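Local coordinates for uncharacterized protein (Ruminococcus gnavus, PDB 4QAN), which is of unknown function but has a cystatin-like fold, belongs to the NTF2-like superfamily as a divergent member and can bind magnesium, at residues I52-L57 against N167-S172. Numbering follows the deposited sequence.
Sequences IDETAL and NWKIHS
Thr-55 and His-171 form the buried half of this contact, Glu-54 and Lys-169 its more open half, a worked example of a short helix docked on a strand through few side chains. The imidazole of His-171 presents its edge, with ND1 giving a weak hydrogen bond of 3.4 Å to OG1 of Thr-55 and CE1 lying 3.9 Å from the methyl CG2. The threonine hydroxyl has its stronger partner in the carbonyl O of Ala-51, just ahead of helix 52-58, and the histidine adds a second, weaker hold. CG of His-171 stands anti to the backbone N (chi1 175°), which carries the ring across to the helix although its CB points neither toward nor away from it.

The partly exposed side is electrostatic and takes in a water, yet its atoms lie closer. Glu-54 bends at chi2 (87°), and the Glu-54 and Lys-169 side chains cross at about a right angle. OE2 takes a weak hydrogen bond from NZ of Lys-169 at 3.1 Å, as part of a salt bridge, and the lysine CE comes to 3.2 Å from the same oxygen. NZ also bonds weakly to the carbonyl O of Arg-48. OE1 accepts from a water at 2.7 Å; that water also accepts from the backbone N of Asp-53 and, weakly, from NZ, bridging helix and strand. With an alanine in place of Lys-169, the Glu-54 carboxylate would probably lose its opposite charge and the water one of its donors.

Tyr-164 of strand 153-164 touches both Glu-54 and Thr-55, and His-171 sits with Ser-172 in a classic beta bulge opposite Thr-160. Ile-170 bonds by its backbone to Gly-49 and Ala-51, and helix 52-58 packs on helix 87-108 through Ile-52 on Tyr-98 and Thr-55 on Met-94.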
loop_
_atom_site.group_PDB
_atom_site.type_symbol
_atom_site.label_atom_id
_atom_site.label_comp_id
_atom_site.label_asym_id
_atom_site.label_seq_id
_atom_site.Cartn_x
_atom_site.Cartn_y
_atom_site.Cartn_z
ATOM N N ILE A 52 -0.183 -8.509 -6.225
ATOM C CA ILE A 52 -0.067 -7.071 -6.042
ATOM C C ILE A 52 -0.582 -6.284 -7.268
ATOM O O ILE A 52 -1.487 -5.451 -7.128
ATOM C CB ILE A 52 1.366 -6.637 -5.644
ATOM C CG1 ILE A 52 1.729 -7.238 -4.279
ATOM C CG2 ILE A 52 1.448 -5.120 -5.546
ATOM C CD1 ILE A 52 3.202 -7.195 -3.921
ATOM N N ASP A 53 -0.002 -6.528 -8.442
ATOM C CA ASP A 53 -0.396 -5.792 -9.650
ATOM C C ASP A 53 -1.783 -6.208 -10.154
ATOM O O ASP A 53 -2.544 -5.388 -10.648
ATOM C CB ASP A 53 0.627 -5.973 -10.776
ATOM C CG ASP A 53 1.973 -5.357 -10.462
ATOM O OD1 ASP A 53 2.040 -4.361 -9.716
ATOM O OD2 ASP A 53 2.982 -5.877 -10.980
ATOM N N GLU A 54 -2.104 -7.486 -10.026
ATOM C CA GLU A 54 -3.340 -8.015 -10.584
ATOM C C GLU A 54 -4.528 -7.476 -9.781
ATOM O O GLU A 54 -5.457 -6.922 -10.353
ATOM C CB GLU A 54 -3.328 -9.551 -10.620
ATOM C CG GLU A 54 -2.152 -10.172 -11.372
ATOM C CD GLU A 54 -0.912 -10.387 -10.509
ATOM O OE1 GLU A 54 -0.826 -9.794 -9.408
ATOM O OE2 GLU A 54 -0.025 -11.167 -10.935
ATOM N N THR A 55 -4.475 -7.595 -8.460
ATOM C CA THR A 55 -5.517 -7.018 -7.607
ATOM C C THR A 55 -5.600 -5.506 -7.818
ATOM O O THR A 55 -6.684 -4.960 -8.013
ATOM C CB THR A 55 -5.268 -7.323 -6.120
ATOM O OG1 THR A 55 -5.241 -8.742 -5.917
ATOM C CG2 THR A 55 -6.346 -6.705 -5.234
ATOM N N ALA A 56 -4.458 -4.828 -7.795
ATOM C CA ALA A 56 -4.451 -3.363 -7.914
ATOM C C ALA A 56 -5.139 -2.863 -9.206
ATOM O O ALA A 56 -5.866 -1.880 -9.178
ATOM C CB ALA A 56 -3.031 -2.823 -7.823
ATOM N N LEU A 57 -4.927 -3.557 -10.316
ATOM C CA LEU A 57 -5.529 -3.172 -11.599
ATOM C C LEU A 57 -6.966 -3.685 -11.839
ATOM O O LEU A 57 -7.681 -3.114 -12.667
ATOM C CB LEU A 57 -4.628 -3.621 -12.748
ATOM C CG LEU A 57 -3.227 -2.991 -12.749
ATOM C CD1 LEU A 57 -2.290 -3.762 -13.678
ATOM C CD2 LEU A 57 -3.297 -1.524 -13.136
ATOM N N ASN A 167 -3.442 -17.518 -14.590
ATOM C CA ASN A 167 -2.249 -17.544 -13.735
ATOM C C ASN A 167 -2.615 -17.290 -12.290
ATOM O O ASN A 167 -3.298 -16.313 -11.991
ATOM C CB ASN A 167 -1.260 -16.471 -14.166
ATOM C CG ASN A 167 -0.669 -16.739 -15.528
ATOM O OD1 ASN A 167 -0.498 -17.891 -15.935
ATOM N ND2 ASN A 167 -0.345 -15.671 -16.241
ATOM N N TRP A 168 -2.138 -18.147 -11.395
ATOM C CA TRP A 168 -2.510 -18.058 -9.982
ATOM C C TRP A 168 -1.548 -17.216 -9.156
ATOM O O TRP A 168 -0.347 -17.170 -9.420
ATOM C CB TRP A 168 -2.616 -19.450 -9.372
ATOM C CG TRP A 168 -3.785 -20.211 -9.904
ATOM C CD1 TRP A 168 -3.814 -21.023 -11.000
ATOM C CD2 TRP A 168 -5.105 -20.215 -9.363
ATOM N NE1 TRP A 168 -5.073 -21.539 -11.171
ATOM C CE2 TRP A 168 -5.887 -21.056 -10.179
ATOM C CE3 TRP A 168 -5.702 -19.592 -8.256
ATOM C CZ2 TRP A 168 -7.231 -21.294 -9.927
ATOM C CZ3 TRP A 168 -7.038 -19.829 -8.007
ATOM C CH2 TRP A 168 -7.790 -20.672 -8.841
ATOM N N LYS A 169 -2.107 -16.536 -8.158
ATOM C CA LYS A 169 -1.321 -15.903 -7.119
ATOM C C LYS A 169 -2.079 -15.916 -5.800
ATOM O O LYS A 169 -3.285 -16.147 -5.759
ATOM C CB LYS A 169 -0.942 -14.476 -7.522
ATOM C CG LYS A 169 0.149 -14.427 -8.587
ATOM C CD LYS A 169 1.025 -13.209 -8.426
ATOM C CE LYS A 169 2.058 -13.134 -9.527
ATOM N NZ LYS A 169 2.666 -11.782 -9.521
ATOM N N ILE A 170 -1.360 -15.687 -4.711
ATOM C CA ILE A 170 -1.995 -15.610 -3.410
ATOM C C ILE A 170 -2.537 -14.206 -3.207
ATOM O O ILE A 170 -1.769 -13.262 -3.203
ATOM C CB ILE A 170 -0.998 -15.898 -2.283
ATOM C CG1 ILE A 170 -0.399 -17.298 -2.448
ATOM C CG2 ILE A 170 -1.667 -15.723 -0.925
ATOM C CD1 ILE A 170 -1.413 -18.407 -2.610
ATOM N N HIS A 171 -3.854 -14.079 -3.045
ATOM C CA HIS A 171 -4.472 -12.796 -2.696
ATOM C C HIS A 171 -4.305 -12.486 -1.217
ATOM O O HIS A 171 -4.154 -11.317 -0.826
ATOM C CB HIS A 171 -5.969 -12.794 -3.017
ATOM C CG HIS A 171 -6.663 -11.553 -2.562
ATOM N ND1 HIS A 171 -6.401 -10.318 -3.114
ATOM C CD2 HIS A 171 -7.561 -11.343 -1.575
ATOM C CE1 HIS A 171 -7.126 -9.401 -2.503
ATOM N NE2 HIS A 171 -7.840 -9.997 -1.563
ATOM N N SER A 172 -4.388 -13.518 -0.384
ATOM C CA SER A 172 -4.218 -13.340 1.050
ATOM C C SER A 172 -3.640 -14.574 1.699
ATOM O O SER A 172 -3.960 -15.693 1.303
ATOM C CB SER A 172 -5.547 -12.983 1.705
ATOM O OG SER A 172 -5.368 -12.599 3.057
HETATM O O HOH W 1 1.627 -8.908 -8.622
#